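Local coordinates for Rho guanyl nucleotide exchange factor (Rom2), putative (Aspergillus fumigatus Af293, PDB 5O51), which probably acts as a guanine-nucleotide exchange factor for Rho-type GTPases, the present chain being its CNH domain, a seven-bladed beta-propeller, at residues S63-Q67 with V79-K83; T70-L76 with S87-E91; Q110-F116 with C128-T132; P177-S182 with V192-F198. One frame throughout, in Å; residues are numbered along the deposited sequence.

Contact 1. Residues S63-Q67 with V79-K83; sequences SQVTQ and VLANK
Strands 65-67 and 79-81 pair antiparallel as the two innermost strands of a propeller blade, their short axes 4.8 Å apart with N-to-C directions at 133°. Val65 and Ala81 form a non-hydrogen-bonded pair (CA-CA 4.1 Å), Gln67 and Leu80 a hydrogen-bonded one (CA-CA 5.1 Å). The register slips by one because Thr66 (phi/psi -100/-20) and Gln67 both oppose Leu80, a classic beta bulge. Three backbone hydrogen bonds form: Asn82 N to Gln64 O, 3.0 Å; Thr66 N to Leu80 O, 3.0 Å; Leu80 N to Gln67 O, 2.9 Å. CA-H...O contacts join Ala81 CA to Gln64 O and Val65 CA to Leu80 O, both 3.5 Å. Apolar contacts lie on the Val65 face: with chi1 t, its CG1 meets Val79 CG1 and its CG2 meets Ala81 CB, each at 4.1 Å. On the other face extended Gln67 (chi1 and chi2 t) hydrogen-bonds through NE2 to Phe116 O. Small aliphatic groups thus pack on one face, while Leu80 and the Gln67 amide join the other to the next blade.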
loop_
_atom_site.group_PDB
_atom_site.type_symbol
_atom_site.label_atom_id
_atom_site.label_comp_id
_atom_site.label_asym_id
_atom_site.label_seq_id
_atom_site.Cartn_x
_atom_site.Cartn_y
_atom_site.Cartn_z
ATOM N N SER A 63 -15.841 8.756 8.137
ATOM C CA SER A 63 -15.452 9.883 7.366
ATOM C C SER A 63 -13.947 9.930 7.218
ATOM O O SER A 63 -13.251 9.405 8.052
ATOM C CB SER A 63 -16.050 11.150 8.033
ATOM O OG SER A 63 -15.112 11.797 8.858
ATOM N N GLN A 64 -13.455 10.566 6.148
ATOM C CA GLN A 64 -12.009 10.703 5.882
ATOM C C GLN A 64 -11.273 9.350 5.869
ATOM O O GLN A 64 -10.234 9.221 6.507
ATOM C CB GLN A 64 -11.370 11.582 6.955
ATOM C CG GLN A 64 -12.099 12.882 7.213
ATOM C CD GLN A 64 -12.008 13.786 6.029
ATOM O OE1 GLN A 64 -10.911 14.131 5.581
ATOM N NE2 GLN A 64 -13.159 14.202 5.515
ATOM N N VAL A 65 -11.851 8.337 5.227
ATOM C CA VAL A 65 -11.236 6.964 5.208
ATOM C C VAL A 65 -10.055 6.976 4.244
ATOM O O VAL A 65 -10.251 7.032 3.027
ATOM C CB VAL A 65 -12.216 5.862 4.817
ATOM C CG1 VAL A 65 -11.504 4.504 4.880
ATOM C CG2 VAL A 65 -13.424 5.875 5.780
ATOM N N THR A 66 -8.837 6.986 4.782
ATOM C CA THR A 66 -7.650 7.079 3.935
ATOM C C THR A 66 -6.935 5.745 3.681
ATOM O O THR A 66 -6.164 5.695 2.760
ATOM C CB THR A 66 -6.632 8.049 4.503
ATOM O OG1 THR A 66 -6.292 7.579 5.804
ATOM C CG2 THR A 66 -7.218 9.500 4.608
ATOM N N GLN A 67 -7.139 4.715 4.512
ATOM C CA GLN A 67 -6.509 3.409 4.283
ATOM C C GLN A 67 -7.401 2.303 4.838
ATOM O O GLN A 67 -8.132 2.461 5.837
ATOM C CB GLN A 67 -5.048 3.443 4.801
ATOM C CG GLN A 67 -4.163 2.350 4.259
ATOM C CD GLN A 67 -2.888 2.091 5.046
ATOM O OE1 GLN A 67 -2.217 3.014 5.592
ATOM N NE2 GLN A 67 -2.525 0.794 5.104
ATOM N N VAL A 79 -9.569 -0.350 9.361
ATOM C CA VAL A 79 -9.965 0.950 8.788
ATOM C C VAL A 79 -9.242 2.125 9.454
ATOM O O VAL A 79 -9.348 2.304 10.650
ATOM C CB VAL A 79 -11.480 1.135 8.944
ATOM C CG1 VAL A 79 -11.942 2.520 8.487
ATOM C CG2 VAL A 79 -12.207 0.035 8.156
ATOM N N LEU A 80 -8.562 2.953 8.656
ATOM C CA LEU A 80 -7.951 4.198 9.095
ATOM C C LEU A 80 -8.833 5.375 8.596
ATOM O O LEU A 80 -8.895 5.616 7.404
ATOM C CB LEU A 80 -6.548 4.321 8.581
ATOM C CG LEU A 80 -5.755 5.583 8.987
ATOM C CD1 LEU A 80 -5.689 5.708 10.497
ATOM C CD2 LEU A 80 -4.339 5.558 8.424
ATOM N N ALA A 81 -9.557 6.049 9.530
ATOM C CA ALA A 81 -10.579 7.078 9.240
ATOM C C ALA A 81 -10.290 8.299 10.116
ATOM O O ALA A 81 -10.282 8.214 11.362
ATOM C CB ALA A 81 -11.973 6.571 9.526
ATOM N N ASN A 82 -9.954 9.395 9.465
ATOM C CA ASN A 82 -9.611 10.638 10.164
ATOM C C ASN A 82 -8.639 10.376 11.292
ATOM O O ASN A 82 -8.884 10.725 12.469
ATOM C CB ASN A 82 -10.883 11.297 10.667
ATOM C CG ASN A 82 -10.704 12.800 10.922
ATOM O OD1 ASN A 82 -9.784 13.438 10.430
ATOM N ND2 ASN A 82 -11.618 13.357 11.683
ATOM N N LYS A 83 -7.582 9.658 10.915
ATOM C CA LYS A 83 -6.409 9.324 11.755
ATOM C C LYS A 83 -6.624 8.362 12.886
ATOM O O LYS A 83 -5.698 8.088 13.654
ATOM C CB LYS A 83 -5.696 10.585 12.224
ATOM C CG LYS A 83 -5.367 11.471 11.038
ATOM C CD LYS A 83 -4.653 12.714 11.507
ATOM C CE LYS A 83 -4.055 13.451 10.318
ATOM N NZ LYS A 83 -3.778 14.867 10.670
#

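Contact 2. Residues T70-L76 with S87-E91; sequences TLEEYQL and SYPME
The turn between strands 65-71 and 76-81, first and second of a four-stranded propeller blade, meets the end of the third, 84-89. Thr70, next to last in its strand, offers CG2 to Met90 CE at 3.9 Å. Leu71 N to Leu76 O (2.9 Å) and Leu76 N to Leu71 O (3.2 Å) close the hairpin. Glu72 brings OE1 within 3.3 Å of Met90 CE, and Glu72 O accepts Gln75 NE2 at 2.7 Å. Gln75 (phi/psi 47/48) and Leu76 oppose Leu71, a G1 beta bulge. Gln75 O receives Met90 N at 2.9 Å, the one hydrogen bond between the segments. Leu76 and Pro89 form an antiparallel non-hydrogen-bonded pair (CA-CA 4.8 Å); Leu76 CA lies 3.6 Å from Tyr88 O (CA-H...O contact), and Leu76 O 3.8 Å from Met90 CE. Met90, opening a 3-10 segment (chi1 -145°, chi2 and chi3 p), turns its side chain toward the base of the hairpin. One backbone bond therefore anchors the strand end, the Met90 methyl lying among carbonyl, carboxylate and methyl groups.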
loop_
_atom_site.group_PDB
_atom_site.type_symbol
_atom_site.label_atom_id
_atom_site.label_comp_id
_atom_site.label_asym_id
_atom_site.label_seq_id
_atom_site.Cartn_x
_atom_site.Cartn_y
_atom_site.Cartn_z
ATOM N N THR A 70 -7.621 -5.934 5.311
ATOM C CA THR A 70 -8.243 -7.083 6.035
ATOM C C THR A 70 -7.199 -7.959 6.716
ATOM O O THR A 70 -6.068 -7.918 6.308
ATOM C CB THR A 70 -8.970 -8.078 5.099
ATOM O OG1 THR A 70 -8.109 -8.413 3.999
ATOM C CG2 THR A 70 -10.301 -7.519 4.595
ATOM N N LEU A 71 -7.609 -8.730 7.743
ATOM C CA LEU A 71 -6.937 -9.982 8.220
ATOM C C LEU A 71 -7.916 -11.092 8.003
ATOM O O LEU A 71 -8.784 -11.314 8.832
ATOM C CB LEU A 71 -6.673 -9.944 9.727
ATOM C CG LEU A 71 -5.373 -9.357 10.243
ATOM C CD1 LEU A 71 -5.389 -7.905 9.892
ATOM C CD2 LEU A 71 -5.218 -9.542 11.767
ATOM N N GLU A 72 -7.820 -11.796 6.895
ATOM C CA GLU A 72 -8.922 -12.671 6.468
ATOM C C GLU A 72 -9.035 -13.900 7.400
ATOM O O GLU A 72 -10.144 -14.431 7.616
ATOM C CB GLU A 72 -8.754 -13.056 4.970
ATOM C CG GLU A 72 -10.017 -13.567 4.262
ATOM C CD GLU A 72 -10.708 -12.543 3.329
ATOM O OE1 GLU A 72 -11.094 -11.468 3.809
ATOM O OE2 GLU A 72 -10.921 -12.828 2.119
ATOM N N GLU A 73 -7.904 -14.276 7.990
ATOM C CA GLU A 73 -7.804 -15.432 8.880
ATOM C C GLU A 73 -8.610 -15.217 10.161
ATOM O O GLU A 73 -9.163 -16.203 10.695
ATOM C CB GLU A 73 -6.319 -15.744 9.194
ATOM C CG GLU A 73 -6.060 -16.860 10.196
ATOM C CD GLU A 73 -6.453 -18.243 9.685
ATOM O OE1 GLU A 73 -5.872 -18.701 8.675
ATOM O OE2 GLU A 73 -7.331 -18.884 10.302
ATOM N N TYR A 74 -8.643 -13.946 10.620
ATOM C CA TYR A 74 -9.367 -13.492 11.824
ATOM C C TYR A 74 -10.677 -12.762 11.527
ATOM O O TYR A 74 -11.288 -12.162 12.414
ATOM C CB TYR A 74 -8.452 -12.574 12.617
ATOM C CG TYR A 74 -7.341 -13.370 13.172
ATOM C CD1 TYR A 74 -6.205 -13.626 12.429
ATOM C CD2 TYR A 74 -7.459 -13.958 14.424
ATOM C CE1 TYR A 74 -5.188 -14.420 12.939
ATOM C CE2 TYR A 74 -6.455 -14.746 14.949
ATOM C CZ TYR A 74 -5.315 -14.973 14.206
ATOM O OH TYR A 74 -4.303 -15.742 14.733
ATOM N N GLN A 75 -11.085 -12.780 10.265
ATOM C CA GLN A 75 -12.300 -12.114 9.823
ATOM C C GLN A 75 -12.406 -10.662 10.374
ATOM O O GLN A 75 -13.451 -10.269 10.877
ATOM C CB GLN A 75 -13.503 -12.985 10.177
ATOM C CG GLN A 75 -13.539 -14.345 9.414
ATOM C CD GLN A 75 -13.811 -14.131 7.916
ATOM O OE1 GLN A 75 -14.962 -13.865 7.483
ATOM N NE2 GLN A 75 -12.741 -14.159 7.128
ATOM N N LEU A 76 -11.310 -9.902 10.242
ATOM C CA LEU A 76 -11.260 -8.480 10.636
ATOM C C LEU A 76 -11.077 -7.552 9.434
ATOM O O LEU A 76 -10.179 -7.763 8.548
ATOM C CB LEU A 76 -10.151 -8.203 11.665
ATOM C CG LEU A 76 -10.284 -8.885 13.015
ATOM C CD1 LEU A 76 -9.119 -8.500 13.919
ATOM C CD2 LEU A 76 -11.598 -8.588 13.686
ATOM N N SER A 87 -10.846 -1.708 14.135
ATOM C CA SER A 87 -11.259 -2.942 13.550
ATOM C C SER A 87 -12.779 -3.055 13.507
ATOM O O SER A 87 -13.501 -2.461 14.308
ATOM C CB SER A 87 -10.677 -4.100 14.342
ATOM O OG SER A 87 -11.429 -4.295 15.531
ATOM N N TYR A 88 -13.282 -3.802 12.545
ATOM C CA TYR A 88 -14.685 -4.213 12.534
ATOM C C TYR A 88 -14.715 -5.711 12.229
ATOM O O TYR A 88 -13.896 -6.206 11.443
ATOM C CB TYR A 88 -15.452 -3.527 11.430
ATOM C CG TYR A 88 -15.616 -2.061 11.512
ATOM C CD1 TYR A 88 -14.585 -1.217 11.156
ATOM C CD2 TYR A 88 -16.863 -1.482 11.869
ATOM C CE1 TYR A 88 -14.743 0.154 11.158
ATOM C CE2 TYR A 88 -17.009 -0.097 11.955
ATOM C CZ TYR A 88 -15.918 0.693 11.591
ATOM O OH TYR A 88 -15.997 2.043 11.605
ATOM N N PRO A 89 -15.697 -6.435 12.757
ATOM C CA PRO A 89 -15.786 -7.791 12.229
ATOM C C PRO A 89 -16.291 -7.802 10.773
ATOM O O PRO A 89 -17.075 -6.947 10.359
ATOM C CB PRO A 89 -16.786 -8.488 13.179
ATOM C CG PRO A 89 -17.620 -7.406 13.753
ATOM C CD PRO A 89 -16.808 -6.113 13.684
ATOM N N MET A 90 -15.846 -8.791 10.027
ATOM C CA MET A 90 -16.217 -8.897 8.606
ATOM C C MET A 90 -17.695 -9.067 8.352
ATOM O O MET A 90 -18.211 -8.709 7.283
ATOM C CB MET A 90 -15.465 -10.072 7.928
ATOM C CG MET A 90 -15.109 -9.743 6.490
ATOM S SD MET A 90 -13.590 -8.752 6.404
ATOM C CE MET A 90 -12.440 -10.122 6.515
ATOM N N GLU A 91 -18.408 -9.620 9.316
ATOM C CA GLU A 91 -19.863 -9.637 9.188
ATOM C C GLU A 91 -20.494 -8.224 9.081
ATOM O O GLU A 91 -21.566 -8.102 8.472
ATOM C CB GLU A 91 -20.508 -10.502 10.282
ATOM C CG GLU A 91 -20.218 -10.057 11.698
ATOM C CD GLU A 91 -20.665 -11.046 12.781
ATOM O OE1 GLU A 91 -21.439 -11.991 12.481
ATOM O OE2 GLU A 91 -20.240 -10.846 13.954
#

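Contact 3. Residues Q110-F116 with C128-T132; sequences QGHANFF and CSVKT
Cys128 opens the second segment with its O 3.1 Å from Phe116 CA. Ser129 makes an antiparallel non-hydrogen-bonded pair with Phe116 (CA-CA 4.3 Å); its OG, at chi1 p, gives a weak hydrogen bond to Gln110 OE1 (3.0 Å), while Gln110 NE2 holds His112 O at 3.0 Å, a bond within the incoming loop. Val130 is the hydrogen-bonded partner of Phe115 (CA-CA 5.5 Å): Val130 N binds Phe115 O at 2.9 Å, and Val130 O accepts both Asn114 N (3.0 Å) and Phe115 N (3.3 Å), a classic beta bulge with Asn114 at -94/-38. Val130 CB sits over the Phe115 ring face, 4.1 Å from its centroid, in a CH-pi contact with Phe115 in rotamer p. Lys131 runs its aliphatic chain beside His112, CD to ND1 3.6 Å. Thr132 N donates to Asn114 OD1 (2.9 Å) beyond the bulge; its OG1 binds Ser137 OG and Ser180 N. This bulged pairing belongs to the hairpin of the two inner strands of a beta-propeller blade.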
loop_
_atom_site.group_PDB
_atom_site.type_symbol
_atom_site.label_atom_id
_atom_site.label_comp_id
_atom_site.label_asym_id
_atom_site.label_seq_id
_atom_site.Cartn_x
_atom_site.Cartn_y
_atom_site.Cartn_z
ATOM N N GLN A 110 -5.901 2.294 17.772
ATOM C CA GLN A 110 -5.065 3.394 18.096
ATOM C C GLN A 110 -5.746 4.702 17.667
ATOM O O GLN A 110 -6.289 4.824 16.520
ATOM C CB GLN A 110 -3.774 3.232 17.346
ATOM C CG GLN A 110 -2.858 4.435 17.437
ATOM C CD GLN A 110 -1.408 4.045 17.242
ATOM O OE1 GLN A 110 -0.913 3.113 17.891
ATOM N NE2 GLN A 110 -0.708 4.769 16.367
ATOM N N GLY A 111 -5.610 5.691 18.555
ATOM C CA GLY A 111 -6.252 6.981 18.430
ATOM C C GLY A 111 -5.795 7.925 17.357
ATOM O O GLY A 111 -6.649 8.625 16.756
ATOM N N HIS A 112 -4.476 7.975 17.131
ATOM C CA HIS A 112 -3.852 8.924 16.207
ATOM C C HIS A 112 -2.882 8.089 15.381
ATOM O O HIS A 112 -2.054 7.432 15.955
ATOM C CB HIS A 112 -3.119 10.046 16.978
ATOM C CG HIS A 112 -2.771 11.237 16.132
ATOM N ND1 HIS A 112 -1.647 11.284 15.339
ATOM C CD2 HIS A 112 -3.421 12.408 15.933
ATOM C CE1 HIS A 112 -1.621 12.430 14.680
ATOM N NE2 HIS A 112 -2.682 13.135 15.032
ATOM N N ALA A 113 -3.022 8.058 14.055
ATOM C CA ALA A 113 -2.112 7.282 13.185
ATOM C C ALA A 113 -2.134 7.857 11.816
ATOM O O ALA A 113 -3.190 8.257 11.293
ATOM C CB ALA A 113 -2.511 5.798 13.148
ATOM N N ASN A 114 -0.982 7.897 11.208
ATOM C CA ASN A 114 -0.822 8.376 9.843
ATOM C C ASN A 114 -0.874 7.276 8.754
ATOM O O ASN A 114 -1.369 7.542 7.699
ATOM C CB ASN A 114 0.493 9.182 9.771
ATOM C CG ASN A 114 0.471 10.345 10.755
ATOM O OD1 ASN A 114 1.123 10.322 11.811
ATOM N ND2 ASN A 114 -0.413 11.304 10.476
ATOM N N PHE A 115 -0.308 6.092 8.994
ATOM C CA PHE A 115 -0.496 4.904 8.128
ATOM C C PHE A 115 -0.347 3.614 8.921
ATOM O O PHE A 115 -0.047 3.646 10.133
ATOM C CB PHE A 115 0.349 4.900 6.820
ATOM C CG PHE A 115 1.851 4.924 7.001
ATOM C CD1 PHE A 115 2.529 6.135 7.123
ATOM C CD2 PHE A 115 2.601 3.766 6.917
ATOM C CE1 PHE A 115 3.913 6.176 7.240
ATOM C CE2 PHE A 115 3.988 3.794 7.024
ATOM C CZ PHE A 115 4.648 4.999 7.187
ATOM N N PHE A 116 -0.696 2.495 8.278
ATOM C CA PHE A 116 -0.510 1.187 8.854
ATOM C C PHE A 116 -0.117 0.104 7.851
ATOM O O PHE A 116 -0.271 0.273 6.656
ATOM C CB PHE A 116 -1.738 0.803 9.636
ATOM C CG PHE A 116 -2.897 0.263 8.810
ATOM C CD1 PHE A 116 -3.006 -1.095 8.533
ATOM C CD2 PHE A 116 -3.936 1.110 8.399
ATOM C CE1 PHE A 116 -4.099 -1.603 7.840
ATOM C CE2 PHE A 116 -5.033 0.604 7.713
ATOM C CZ PHE A 116 -5.119 -0.773 7.449
ATOM N N CYS A 128 0.977 -3.069 12.167
ATOM C CA CYS A 128 1.743 -1.895 12.671
ATOM C C CYS A 128 1.042 -0.632 12.326
ATOM O O CYS A 128 0.588 -0.487 11.197
ATOM C CB CYS A 128 3.137 -1.742 12.077
ATOM S SG CYS A 128 3.959 -3.291 11.827
ATOM N N SER A 129 0.998 0.292 13.276
ATOM C CA SER A 129 0.539 1.668 13.046
ATOM C C SER A 129 1.667 2.654 13.305
ATOM O O SER A 129 2.378 2.535 14.285
ATOM C CB SER A 129 -0.612 1.991 13.966
ATOM O OG SER A 129 -0.201 1.846 15.282
ATOM N N VAL A 130 1.820 3.620 12.415
ATOM C CA VAL A 130 2.926 4.549 12.408
ATOM C C VAL A 130 2.370 5.955 12.517
ATOM O O VAL A 130 1.571 6.358 11.684
ATOM C CB VAL A 130 3.671 4.427 11.097
ATOM C CG1 VAL A 130 4.825 5.435 11.009
ATOM C CG2 VAL A 130 4.144 2.988 10.921
ATOM N N LYS A 131 2.744 6.669 13.581
ATOM C CA LYS A 131 2.710 8.139 13.589
ATOM C C LYS A 131 4.024 8.734 13.072
ATOM O O LYS A 131 5.073 8.262 13.404
ATOM C CB LYS A 131 2.454 8.668 14.995
ATOM C CG LYS A 131 2.522 10.197 15.075
ATOM C CD LYS A 131 1.797 10.740 16.289
ATOM C CE LYS A 131 2.432 10.279 17.593
ATOM N NZ LYS A 131 1.648 10.839 18.720
ATOM N N THR A 132 3.972 9.790 12.287
ATOM C CA THR A 132 5.185 10.343 11.696
ATOM C C THR A 132 4.990 11.815 11.427
ATOM O O THR A 132 3.870 12.254 11.197
ATOM C CB THR A 132 5.566 9.598 10.377
ATOM O OG1 THR A 132 6.857 10.028 9.891
ATOM C CG2 THR A 132 4.502 9.804 9.276
#

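Contact 4. Residues P177-S182 with V192-F198; sequences PAESSS and VGCARGF
Four backbone hydrogen bonds set the frame. Gly193 N donates to Ser182 O at 2.8 Å, and Gly193 O accepts two amides in return, Ser181 N at 2.6 Å and Ser182 N at 3.2 Å. Two residues thus oppose one, a classic beta bulge, with Ser181 kinked to -82/-40. Beyond it Ala195 N reaches Glu179 O at 2.9 Å. Ser180 and Cys194 form an antiparallel non-hydrogen-bonded pair (CA-CA 3.9 Å), Ser182 and Gly193 a hydrogen-bonded one (CA-CA 4.7 Å); the axes of 180-182 and 192-194 approach to 4.3 Å with directions at 133°. A CB on Gly193 would collide with Ser182 OG, which at chi1 p hydrogen-bonds Pro230 O. Farther out, a type I turn from Cys194 to Gly197 reverses the chain, closed by Gly197 N to Cys194 O (3.0 Å) and Cys194 N to Gly197 O (3.2 Å). From it Arg196 bends back to give a weak bond from NH1 to Pro177 O, 3.3 Å. In the packing, Ala178 CB meets Cys194 SG at 4.2 Å, and Ser180 OG, bonded to Ser137 OG, touches Val192 CG1 at 3.3 Å. Phe198 continues into the third strand, its CE1 4.3 Å from Ser182 OG. This is the end of a four-stranded antiparallel propeller blade where its first strand starts, with a bulge, its second ends and, after a tight turn, its third begins.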
loop_
_atom_site.group_PDB
_atom_site.type_symbol
_atom_site.label_atom_id
_atom_site.label_comp_id
_atom_site.label_asym_id
_atom_site.label_seq_id
_atom_site.Cartn_x
_atom_site.Cartn_y
_atom_site.Cartn_z
ATOM N N PRO A 177 14.125 8.466 14.733
ATOM C CA PRO A 177 14.311 9.920 14.574
ATOM C C PRO A 177 14.362 10.368 13.111
ATOM O O PRO A 177 15.377 10.927 12.683
ATOM C CB PRO A 177 15.656 10.168 15.289
ATOM C CG PRO A 177 16.423 8.912 15.040
ATOM C CD PRO A 177 15.397 7.801 15.108
ATOM N N ALA A 178 13.274 10.119 12.371
ATOM C CA ALA A 178 13.064 10.633 10.995
ATOM C C ALA A 178 11.607 10.484 10.468
ATOM O O ALA A 178 10.838 9.632 10.919
ATOM C CB ALA A 178 14.025 9.958 10.036
ATOM N N GLU A 179 11.260 11.315 9.491
ATOM C CA GLU A 179 9.996 11.178 8.749
ATOM C C GLU A 179 9.960 9.849 7.942
ATOM O O GLU A 179 10.894 9.580 7.167
ATOM C CB GLU A 179 9.814 12.374 7.798
ATOM C CG GLU A 179 8.415 12.493 7.173
ATOM C CD GLU A 179 8.256 13.691 6.243
ATOM O OE1 GLU A 179 9.208 14.021 5.498
ATOM O OE2 GLU A 179 7.165 14.303 6.252
ATOM N N SER A 180 8.892 9.050 8.130
ATOM C CA SER A 180 8.735 7.728 7.465
ATOM C C SER A 180 7.702 7.722 6.338
ATOM O O SER A 180 6.572 8.128 6.561
ATOM C CB SER A 180 8.339 6.668 8.465
ATOM O OG SER A 180 9.381 6.439 9.368
ATOM N N SER A 181 8.128 7.259 5.151
ATOM C CA SER A 181 7.278 7.016 3.956
ATOM C C SER A 181 6.533 5.671 3.992
ATOM O O SER A 181 5.390 5.615 3.600
ATOM C CB SER A 181 8.111 6.996 2.669
ATOM O OG SER A 181 8.831 8.193 2.447
ATOM N N SER A 182 7.171 4.594 4.450
ATOM C CA SER A 182 6.602 3.259 4.289
ATOM C C SER A 182 7.108 2.213 5.288
ATOM O O SER A 182 8.101 2.405 5.952
ATOM C CB SER A 182 6.946 2.786 2.898
ATOM O OG SER A 182 8.342 2.656 2.719
ATOM N N VAL A 192 11.804 0.027 7.524
ATOM C CA VAL A 192 11.104 1.289 7.488
ATOM C C VAL A 192 11.740 2.162 6.426
ATOM O O VAL A 192 12.965 2.329 6.404
ATOM C CB VAL A 192 11.153 2.037 8.847
ATOM C CG1 VAL A 192 10.593 3.472 8.715
ATOM C CG2 VAL A 192 10.387 1.262 9.915
ATOM N N GLY A 193 10.871 2.746 5.586
ATOM C CA GLY A 193 11.267 3.684 4.534
ATOM C C GLY A 193 11.154 5.064 5.149
ATOM O O GLY A 193 10.063 5.502 5.450
ATOM N N CYS A 194 12.289 5.697 5.427
ATOM C CA CYS A 194 12.324 6.958 6.162
ATOM C C CYS A 194 13.231 7.846 5.354
ATOM O O CYS A 194 13.887 7.367 4.456
ATOM C CB CYS A 194 12.867 6.727 7.593
ATOM S SG CYS A 194 14.674 6.571 7.644
ATOM N N ALA A 195 13.314 9.123 5.679
ATOM C CA ALA A 195 14.077 10.080 4.839
ATOM C C ALA A 195 15.579 9.792 4.608
ATOM O O ALA A 195 16.181 10.332 3.693
ATOM C CB ALA A 195 13.895 11.458 5.431
ATOM N N ARG A 196 16.204 8.989 5.458
ATOM C CA ARG A 196 17.636 8.664 5.309
ATOM C C ARG A 196 17.865 7.379 4.522
ATOM O O ARG A 196 19.008 7.074 4.113
ATOM C CB ARG A 196 18.293 8.515 6.685
ATOM C CG ARG A 196 18.599 9.841 7.394
ATOM C CD ARG A 196 19.452 9.609 8.638
ATOM N NE ARG A 196 19.061 8.373 9.347
ATOM C CZ ARG A 196 18.306 8.279 10.452
ATOM N NH1 ARG A 196 17.816 9.351 11.080
ATOM N NH2 ARG A 196 18.050 7.069 10.956
ATOM N N GLY A 197 16.788 6.616 4.348
ATOM C CA GLY A 197 16.778 5.385 3.566
ATOM C C GLY A 197 15.942 4.306 4.231
ATOM O O GLY A 197 15.228 4.509 5.241
ATOM N N PHE A 198 16.052 3.127 3.674
ATOM C CA PHE A 198 15.533 1.945 4.313
ATOM C C PHE A 198 16.356 1.576 5.586
ATOM O O PHE A 198 17.544 1.282 5.484
ATOM C CB PHE A 198 15.554 0.820 3.279
ATOM C CG PHE A 198 14.437 0.890 2.225
ATOM C CD1 PHE A 198 13.090 0.851 2.595
ATOM C CD2 PHE A 198 14.749 0.906 0.857
ATOM C CE1 PHE A 198 12.103 0.862 1.620
ATOM C CE2 PHE A 198 13.752 0.890 -0.129
ATOM C CZ PHE A 198 12.432 0.872 0.262
#

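The four contacts follow the chain round three successive four-stranded blades of the propeller. Contacts 1 and 2 share the sheet containing strands 65-71, 76-81 and 84-89; their segments alternate in sequence, their centres are 17 Å apart, and Val79 CG2 meets Tyr88 CE1 at 3.9 Å. Contact 3 belongs to the next blade, its centre 11 Å from that of contact 1, and contact 4 to the one after, 14 Å farther on between centres. Adjacent blades are stitched together: Gln67 NE2 lies 2.8 Å from Phe116 O, and Thr132 OG1 2.9 Å from Ser180 N. Contacts 1, 3 and 4 repeat one bulged pairing of first and second strands, as expected of a repeat-built fold.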